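Local coordinates for protein transcriptional regulator (Enterococcus faecalis, PDB 3QFI) that is of unknown function but belongs to the LytR-CpsA-Psr family of probable transcriptional regulators, with a mixed-sheet alpha/beta fold, at residues Thr58-Leu62 with Ser229-Gln233; Asp63-Leu67 with Tyr243-Leu247; Glu97-Ile101 with Gln256-Arg260. All coordinates share one frame. Residues are numbered along the deposited sequence.

Contact 1 (Thr58-Leu62 with Ser229-Gln233); sequences TMISL and SEQLQ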
loop_
_atom_site.group_PDB
_atom_site.type_symbol
_atom_site.label_atom_id
_atom_site.label_comp_id
_atom_site.label_asym_id
_atom_site.label_seq_id
_atom_site.Cartn_x
_atom_site.Cartn_y
_atom_site.Cartn_z
ATOM N N THR A 58 -9.404 4.438 0.631
ATOM C CA THR A 58 -8.238 5.197 1.034
ATOM C C THR A 58 -6.982 4.340 0.943
ATOM O O THR A 58 -6.857 3.315 1.626
ATOM C CB THR A 58 -8.416 5.675 2.477
ATOM O OG1 THR A 58 -9.762 6.129 2.660
ATOM C CG2 THR A 58 -7.464 6.798 2.797
ATOM N N MET A 59 -6.067 4.768 0.077
ATOM C CA MET A 59 -4.794 4.094 -0.141
ATOM C C MET A 59 -3.815 4.675 0.861
ATOM O O MET A 59 -3.937 5.828 1.272
ATOM C CB MET A 59 -4.286 4.344 -1.561
ATOM C CG MET A 59 -5.183 3.788 -2.659
ATOM S SD MET A 59 -4.547 4.196 -4.318
ATOM C CE MET A 59 -4.219 2.566 -4.966
ATOM N N ILE A 60 -2.837 3.874 1.245
ATOM C CA ILE A 60 -1.871 4.311 2.226
ATOM C C ILE A 60 -0.526 3.678 1.925
ATOM O O ILE A 60 -0.347 2.476 2.063
ATOM C CB ILE A 60 -2.342 3.913 3.666
ATOM C CG1 ILE A 60 -2.547 5.152 4.526
ATOM C CG2 ILE A 60 -1.319 3.035 4.341
ATOM C CD1 ILE A 60 -1.275 5.910 4.831
ATOM N N SER A 61 0.409 4.500 1.480
ATOM C CA SER A 61 1.748 4.039 1.186
ATOM C C SER A 61 2.514 3.979 2.496
ATOM O O SER A 61 2.412 4.899 3.320
ATOM C CB SER A 61 2.460 5.034 0.278
ATOM O OG SER A 61 1.879 5.087 -1.011
ATOM N N LEU A 62 3.273 2.908 2.701
ATOM C CA LEU A 62 4.093 2.793 3.906
ATOM C C LEU A 62 5.565 2.825 3.489
ATOM O O LEU A 62 6.030 1.951 2.758
ATOM C CB LEU A 62 3.789 1.487 4.645
ATOM C CG LEU A 62 2.376 1.425 5.229
ATOM C CD1 LEU A 62 2.019 0.010 5.617
ATOM C CD2 LEU A 62 2.298 2.358 6.422
ATOM N N SER A 229 -6.246 9.387 -0.845
ATOM C CA SER A 229 -4.923 8.982 -0.365
ATOM C C SER A 229 -4.660 9.497 1.048
ATOM O O SER A 229 -5.423 10.296 1.580
ATOM C CB SER A 229 -3.826 9.508 -1.294
ATOM O OG SER A 229 -3.983 9.026 -2.614
ATOM N N GLU A 230 -3.568 9.033 1.642
ATOM C CA GLU A 230 -3.176 9.437 2.986
ATOM C C GLU A 230 -1.674 9.295 3.140
ATOM O O GLU A 230 -1.113 8.233 2.855
ATOM C CB GLU A 230 -3.866 8.567 4.034
ATOM C CG GLU A 230 -5.269 9.006 4.380
ATOM C CD GLU A 230 -5.388 9.518 5.806
ATOM O OE1 GLU A 230 -6.472 10.021 6.171
ATOM O OE2 GLU A 230 -4.400 9.418 6.565
ATOM N N GLN A 231 -1.020 10.365 3.581
ATOM C CA GLN A 231 0.425 10.337 3.774
ATOM C C GLN A 231 0.774 10.293 5.260
ATOM O O GLN A 231 0.109 10.917 6.094
ATOM C CB GLN A 231 1.084 11.568 3.129
ATOM C CG GLN A 231 0.644 12.923 3.707
ATOM C CD GLN A 231 1.661 14.045 3.475
ATOM O OE1 GLN A 231 2.761 14.034 4.043
ATOM N NE2 GLN A 231 1.297 15.013 2.635
ATOM N N LEU A 232 1.817 9.540 5.587
ATOM C CA LEU A 232 2.271 9.429 6.964
ATOM C C LEU A 232 3.402 10.421 7.180
ATOM O O LEU A 232 4.461 10.322 6.557
ATOM C CB LEU A 232 2.745 7.999 7.272
ATOM C CG LEU A 232 1.655 6.999 7.671
ATOM C CD1 LEU A 232 2.240 5.611 7.778
ATOM C CD2 LEU A 232 1.027 7.422 9.000
ATOM N N GLN A 233 3.149 11.390 8.054
ATOM C CA GLN A 233 4.123 12.420 8.385
ATOM C C GLN A 233 5.176 11.842 9.319
ATOM O O GLN A 233 4.843 11.185 10.308
ATOM C CB GLN A 233 3.421 13.601 9.062
ATOM C CG GLN A 233 2.459 14.363 8.156
ATOM C CD GLN A 233 1.559 15.306 8.928
ATOM O OE1 GLN A 233 2.022 16.057 9.787
ATOM N NE2 GLN A 233 0.266 15.277 8.622
#
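Ser229 begins the second segment beside Met59, their CA atoms 4.9 Å apart, and its CA lies 3.7 Å from Met59 O. On this side of the sheet lie the side chains of Met59 and Ser229, both covered by helix 166-184 through Arg174. Glu230 follows alongside Ile60, CA to CA 5.3 Å; Glu230 N stands 3.2 Å from Met59 O. The side chains of Ile60 and Glu230 lie on the opposite face, where helix 249-262 packs. There Glu230 CG touches Thr58 CG2 at 3.5 Å and Glu230 CB lies 3.7 Å from Ile60 CG1, so the aliphatic part of the glutamate serves the packing; Ile60 CD1 also closely approaches the main-chain carbonyl, 3.1 Å from Glu230 O. Past Glu230 the backbones diverge: CA of Leu232 is 7.5 Å from CA of Leu62, and Gln231 points its CB away. Leu232 bridges the widening gap with its side chain alone, CD1 resting 3.5 Å from Leu62 CD2 and CG 4.2 Å from Ile60 CD1, a small apolar cluster that Ile66 extends. The 35° between the end-to-end directions of 58-62 and 229-232 reflects the second segment leaving the strand after Glu230. Strand 227-230 is thus a short, loosely joined parallel edge strand beside strand 56-62, completing one border of a mixed sheet with helices on both faces, a layered alpha/beta fold.

Contact 2 (Asp63-Leu67 with Tyr243-Leu247); sequences DRDIL and YYQVL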
loop_
_atom_site.group_PDB
_atom_site.type_symbol
_atom_site.label_atom_id
_atom_site.label_comp_id
_atom_site.label_asym_id
_atom_site.label_seq_id
_atom_site.Cartn_x
_atom_site.Cartn_y
_atom_site.Cartn_z
ATOM N N ASP A 63 6.288 3.842 3.941
ATOM C CA ASP A 63 7.709 3.969 3.626
ATOM C C ASP A 63 8.458 2.813 4.290
ATOM O O ASP A 63 8.150 2.443 5.417
ATOM C CB ASP A 63 8.255 5.305 4.140
ATOM C CG ASP A 63 9.688 5.562 3.704
ATOM O OD1 ASP A 63 10.598 4.781 4.071
ATOM O OD2 ASP A 63 9.911 6.561 2.990
ATOM N N ARG A 64 9.434 2.249 3.584
ATOM C CA ARG A 64 10.212 1.131 4.095
ATOM C C ARG A 64 11.128 1.516 5.253
ATOM O O ARG A 64 11.536 0.666 6.049
ATOM C CB ARG A 64 11.053 0.513 2.966
ATOM C CG ARG A 64 12.160 1.424 2.407
ATOM C CD ARG A 64 12.936 0.765 1.251
ATOM N NE ARG A 64 12.065 0.548 0.095
ATOM C CZ ARG A 64 12.451 0.053 -1.084
ATOM N NH1 ARG A 64 13.715 -0.299 -1.303
ATOM N NH2 ARG A 64 11.556 -0.083 -2.055
ATOM N N ASP A 65 11.459 2.793 5.353
ATOM C CA ASP A 65 12.343 3.228 6.422
ATOM C C ASP A 65 11.607 3.577 7.713
ATOM O O ASP A 65 12.212 4.031 8.680
ATOM C CB ASP A 65 13.165 4.422 5.943
ATOM C CG ASP A 65 14.009 4.091 4.724
ATOM O OD1 ASP A 65 14.112 4.946 3.814
ATOM O OD2 ASP A 65 14.581 2.973 4.682
ATOM N N ILE A 66 10.302 3.363 7.748
ATOM C CA ILE A 66 9.575 3.695 8.957
ATOM C C ILE A 66 10.009 2.819 10.131
ATOM O O ILE A 66 10.152 1.592 10.002
ATOM C CB ILE A 66 8.060 3.603 8.726
ATOM C CG1 ILE A 66 7.666 4.632 7.652
ATOM C CG2 ILE A 66 7.316 3.841 10.030
ATOM C CD1 ILE A 66 6.183 4.778 7.411
ATOM N N LEU A 67 10.254 3.454 11.273
ATOM C CA LEU A 67 10.685 2.719 12.462
ATOM C C LEU A 67 9.469 2.339 13.285
ATOM O O LEU A 67 8.665 3.205 13.642
ATOM C CB LEU A 67 11.627 3.577 13.300
ATOM C CG LEU A 67 12.312 2.925 14.486
ATOM C CD1 LEU A 67 13.295 1.845 14.002
ATOM C CD2 LEU A 67 13.059 4.002 15.275
ATOM N N TYR A 243 19.775 4.970 8.139
ATOM C CA TYR A 243 18.736 5.986 8.022
ATOM C C TYR A 243 17.338 5.463 8.328
ATOM O O TYR A 243 16.836 4.575 7.635
ATOM C CB TYR A 243 18.732 6.580 6.607
ATOM C CG TYR A 243 17.481 7.367 6.271
ATOM C CD1 TYR A 243 17.330 8.685 6.673
ATOM C CD2 TYR A 243 16.425 6.771 5.579
ATOM C CE1 TYR A 243 16.153 9.392 6.394
ATOM C CE2 TYR A 243 15.254 7.468 5.301
ATOM C CZ TYR A 243 15.123 8.774 5.710
ATOM O OH TYR A 243 13.959 9.454 5.433
ATOM N N TYR A 244 16.705 6.000 9.363
ATOM C CA TYR A 244 15.345 5.583 9.686
ATOM C C TYR A 244 14.466 6.800 9.629
ATOM O O TYR A 244 14.949 7.920 9.543
ATOM C CB TYR A 244 15.231 4.997 11.090
ATOM C CG TYR A 244 16.082 3.795 11.348
ATOM C CD1 TYR A 244 17.432 3.931 11.651
ATOM C CD2 TYR A 244 15.531 2.516 11.329
ATOM C CE1 TYR A 244 18.208 2.831 11.934
ATOM C CE2 TYR A 244 16.312 1.400 11.613
ATOM C CZ TYR A 244 17.648 1.572 11.915
ATOM O OH TYR A 244 18.436 0.487 12.202
ATOM N N GLN A 245 13.165 6.573 9.679
ATOM C CA GLN A 245 12.200 7.658 9.662
ATOM C C GLN A 245 11.297 7.493 10.888
ATOM O O GLN A 245 10.605 6.477 11.032
ATOM C CB GLN A 245 11.380 7.602 8.369
ATOM C CG GLN A 245 10.256 8.610 8.281
ATOM C CD GLN A 245 9.531 8.535 6.956
ATOM O OE1 GLN A 245 8.329 8.794 6.879
ATOM N NE2 GLN A 245 10.264 8.182 5.896
ATOM N N VAL A 246 11.331 8.476 11.784
ATOM C CA VAL A 246 10.509 8.421 12.987
ATOM C C VAL A 246 9.243 9.201 12.727
ATOM O O VAL A 246 9.290 10.404 12.477
ATOM C CB VAL A 246 11.200 9.043 14.205
ATOM C CG1 VAL A 246 10.265 8.987 15.402
ATOM C CG2 VAL A 246 12.485 8.316 14.504
ATOM N N LEU A 247 8.111 8.512 12.793
ATOM C CA LEU A 247 6.827 9.137 12.537
ATOM C C LEU A 247 6.407 10.115 13.617
ATOM O O LEU A 247 6.717 9.947 14.802
ATOM C CB LEU A 247 5.744 8.067 12.370
ATOM C CG LEU A 247 5.845 7.151 11.146
ATOM C CD1 LEU A 247 4.838 6.024 11.268
ATOM C CD2 LEU A 247 5.585 7.951 9.877
#
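An Asx turn within a type I beta turn shapes the connection that leaves strand 56-62 and meets strand 243-247, the second strand of a small antiparallel hairpin. Asp63 OD1 accepts a hydrogen bond from Asp65 N at 2.5 Å, while the turn from Asp63 to Ile66 is closed by a weak bond from Ile66 N to Asp63 O at 3.3 Å. This folding brings the Asp65 carbonyl round to the hairpin: Gln245 N donates to Asp65 O at 2.9 Å, and Leu67 N returns a bond to Gln245 O at 3.1 Å. The two bonds enclose Ile66, whose CA is 4.8 Å from that of Gln245, in a single beta bridge. Strand 234-238 bonds to the hairpin strand through Tyr244 and Val246, whereas the bridge uses Gln245, so the turn docks on the other edge of strand 243-247 and joins the hairpin to the main mixed sheet. Apolar side chains fill in around the bridge. Ile66 CG2 meets Leu247 CD1 at 3.5 Å, and Leu67 spreads between two neighbours, CD1 at 3.5 Å from Tyr244 CD2 and CD2 at 4.4 Å from Val246 CG2. At the polar end, Asp65 OD1 lies at the edge of the Tyr243 ring, 3.1 Å from CE2, while Asp65 OD2 forms a salt bridge with Lys78; that lysine also hydrogen-bonds to Tyr243 O and makes a cation-pi contact with Tyr244. Asp63 OD2 stands 3.3 Å from Gln245 NE2.

Contact 3 (Glu97-Ile101 with Gln256-Arg260); sequences ELLDI and QTTLR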
loop_
_atom_site.group_PDB
_atom_site.type_symbol
_atom_site.label_atom_id
_atom_site.label_comp_id
_atom_site.label_asym_id
_atom_site.label_seq_id
_atom_site.Cartn_x
_atom_site.Cartn_y
_atom_site.Cartn_z
ATOM N N GLU A 97 -0.325 -3.239 13.806
ATOM C CA GLU A 97 0.013 -2.534 15.041
ATOM C C GLU A 97 0.347 -1.076 14.722
ATOM O O GLU A 97 0.028 -0.177 15.490
ATOM C CB GLU A 97 1.213 -3.192 15.742
ATOM C CG GLU A 97 0.889 -4.423 16.600
ATOM C CD GLU A 97 -0.018 -4.113 17.799
ATOM O OE1 GLU A 97 -1.242 -3.924 17.602
ATOM O OE2 GLU A 97 0.497 -4.058 18.942
ATOM N N LEU A 98 0.989 -0.851 13.583
ATOM C CA LEU A 98 1.369 0.490 13.162
ATOM C C LEU A 98 0.149 1.366 12.888
ATOM O O LEU A 98 0.061 2.478 13.377
ATOM C CB LEU A 98 2.246 0.421 11.898
ATOM C CG LEU A 98 2.654 1.752 11.239
ATOM C CD1 LEU A 98 3.366 2.635 12.251
ATOM C CD2 LEU A 98 3.563 1.483 10.060
ATOM N N LEU A 99 -0.797 0.851 12.117
ATOM C CA LEU A 99 -1.987 1.611 11.772
ATOM C C LEU A 99 -3.120 1.414 12.767
ATOM O O LEU A 99 -4.184 2.009 12.641
ATOM C CB LEU A 99 -2.467 1.207 10.380
ATOM C CG LEU A 99 -1.377 1.275 9.317
ATOM C CD1 LEU A 99 -1.936 0.761 8.000
ATOM C CD2 LEU A 99 -0.865 2.707 9.179
ATOM N N ASP A 100 -2.883 0.571 13.756
ATOM C CA ASP A 100 -3.882 0.267 14.762
ATOM C C ASP A 100 -5.206 -0.089 14.116
ATOM O O ASP A 100 -6.261 0.392 14.536
ATOM C CB ASP A 100 -4.090 1.433 15.730
ATOM C CG ASP A 100 -4.979 1.047 16.909
ATOM O OD1 ASP A 100 -4.718 -0.007 17.530
ATOM O OD2 ASP A 100 -5.933 1.790 17.213
ATOM N N ILE A 101 -5.145 -0.923 13.085
ATOM C CA ILE A 101 -6.348 -1.369 12.402
ATOM C C ILE A 101 -6.241 -2.829 12.040
ATOM O O ILE A 101 -5.173 -3.413 12.054
ATOM C CB ILE A 101 -6.635 -0.594 11.070
ATOM C CG1 ILE A 101 -5.454 -0.732 10.108
ATOM C CG2 ILE A 101 -6.932 0.872 11.359
ATOM C CD1 ILE A 101 -5.796 -0.292 8.696
ATOM N N GLN A 256 -4.420 7.076 12.137
ATOM C CA GLN A 256 -5.015 5.866 12.698
ATOM C C GLN A 256 -6.499 6.011 12.917
ATOM O O GLN A 256 -7.281 5.127 12.586
ATOM C CB GLN A 256 -4.375 5.517 14.043
ATOM C CG GLN A 256 -3.026 4.851 13.935
ATOM C CD GLN A 256 -2.284 4.879 15.234
ATOM O OE1 GLN A 256 -1.268 4.215 15.395
ATOM N NE2 GLN A 256 -2.785 5.663 16.177
ATOM N N THR A 257 -6.886 7.128 13.508
ATOM C CA THR A 257 -8.289 7.365 13.777
ATOM C C THR A 257 -9.029 7.440 12.452
ATOM O O THR A 257 -10.113 6.883 12.315
ATOM C CB THR A 257 -8.472 8.655 14.585
ATOM O OG1 THR A 257 -7.764 8.526 15.826
ATOM C CG2 THR A 257 -9.934 8.895 14.873
ATOM N N THR A 258 -8.431 8.105 11.470
ATOM C CA THR A 258 -9.052 8.213 10.156
ATOM C C THR A 258 -9.348 6.830 9.577
ATOM O O THR A 258 -10.488 6.516 9.246
ATOM C CB THR A 258 -8.146 8.923 9.167
ATOM O OG1 THR A 258 -7.874 10.242 9.641
ATOM C CG2 THR A 258 -8.808 8.988 7.803
ATOM N N LEU A 259 -8.309 6.014 9.441
ATOM C CA LEU A 259 -8.483 4.689 8.893
ATOM C C LEU A 259 -9.481 3.915 9.726
ATOM O O LEU A 259 -10.407 3.305 9.185
ATOM C CB LEU A 259 -7.144 3.966 8.829
ATOM C CG LEU A 259 -6.164 4.740 7.951
ATOM C CD1 LEU A 259 -4.893 3.930 7.762
ATOM C CD2 LEU A 259 -6.808 5.049 6.599
ATOM N N ARG A 260 -9.315 3.958 11.043
ATOM C CA ARG A 260 -10.235 3.262 11.917
ATOM C C ARG A 260 -11.696 3.652 11.606
ATOM O O ARG A 260 -12.574 2.787 11.609
ATOM C CB ARG A 260 -9.913 3.564 13.381
ATOM C CG ARG A 260 -8.662 2.896 13.916
ATOM C CD ARG A 260 -8.489 3.211 15.399
ATOM N NE ARG A 260 -9.441 2.467 16.212
ATOM C CZ ARG A 260 -9.399 1.149 16.348
ATOM N NH1 ARG A 260 -8.447 0.451 15.733
ATOM N NH2 ARG A 260 -10.324 0.521 17.072
#
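The C-terminal end of helix 80-98 and the following turn pack against the side of helix 249-262, in a layered alpha/beta fold. Asp100 is the first residue to leave helical angles, with a positive phi of 50°, and a weak bond runs from Asp100 N to Glu97 O (3.5 Å). The apolar contacts come from the residues around this turn. Leu99 CD1 meets Leu259 CD1 at 4.3 Å, and Ile101 CG2 sits against Leu259 CB at 4.0 Å and the Arg260 stem at CG, 3.7 Å away. Close van der Waals packing sets the CH2 groups of Gln256, one helical turn before Arg260, on the Leu99 backbone: Gln256 CG lies 3.3 Å from Leu99 O, and the CA atoms of Leu99 and Gln256 are 5.3 Å apart. The ionic part of the contact is a salt bridge between Asp100 OD2 and Arg260 NH1 at 3.2 Å, in which the oxygen lies well out of the guanidinium plane, so that it rests on charge alone; the same OD2 is hydrogen-bonded to His268. Arg260 NE is occupied in turn by Lys266 O. The one clear hydrogen bond between the two segments uses a main-chain acceptor: Asp100 O lies near the guanidinium plane, at its edge, and accepts from Arg260 NH1 at a very short 2.5 Å, with an N-H...O angle of 131°.

From the N terminus the chain lays down 58-62, turns through 63-67 and reaches the end of helix 80-98 at 97-101; their partners follow in the same order at 229-233, 243-247 and 256-260. Each contact closes a loop of more than 150 residues, and since the segments alternate, all three loops cross and none nests. Contact 1 ties the late edge strand to the main sheet, contact 2 the hairpin to the turn that follows strand 56-62, contact 3 the later helix to the end of an earlier one. Mostly leucines join them: Leu232 touches Ile66 and Leu247, Leu62 meets Leu98 and Leu99, Ile60 meets Leu259, and Leu247 reaches Leu98.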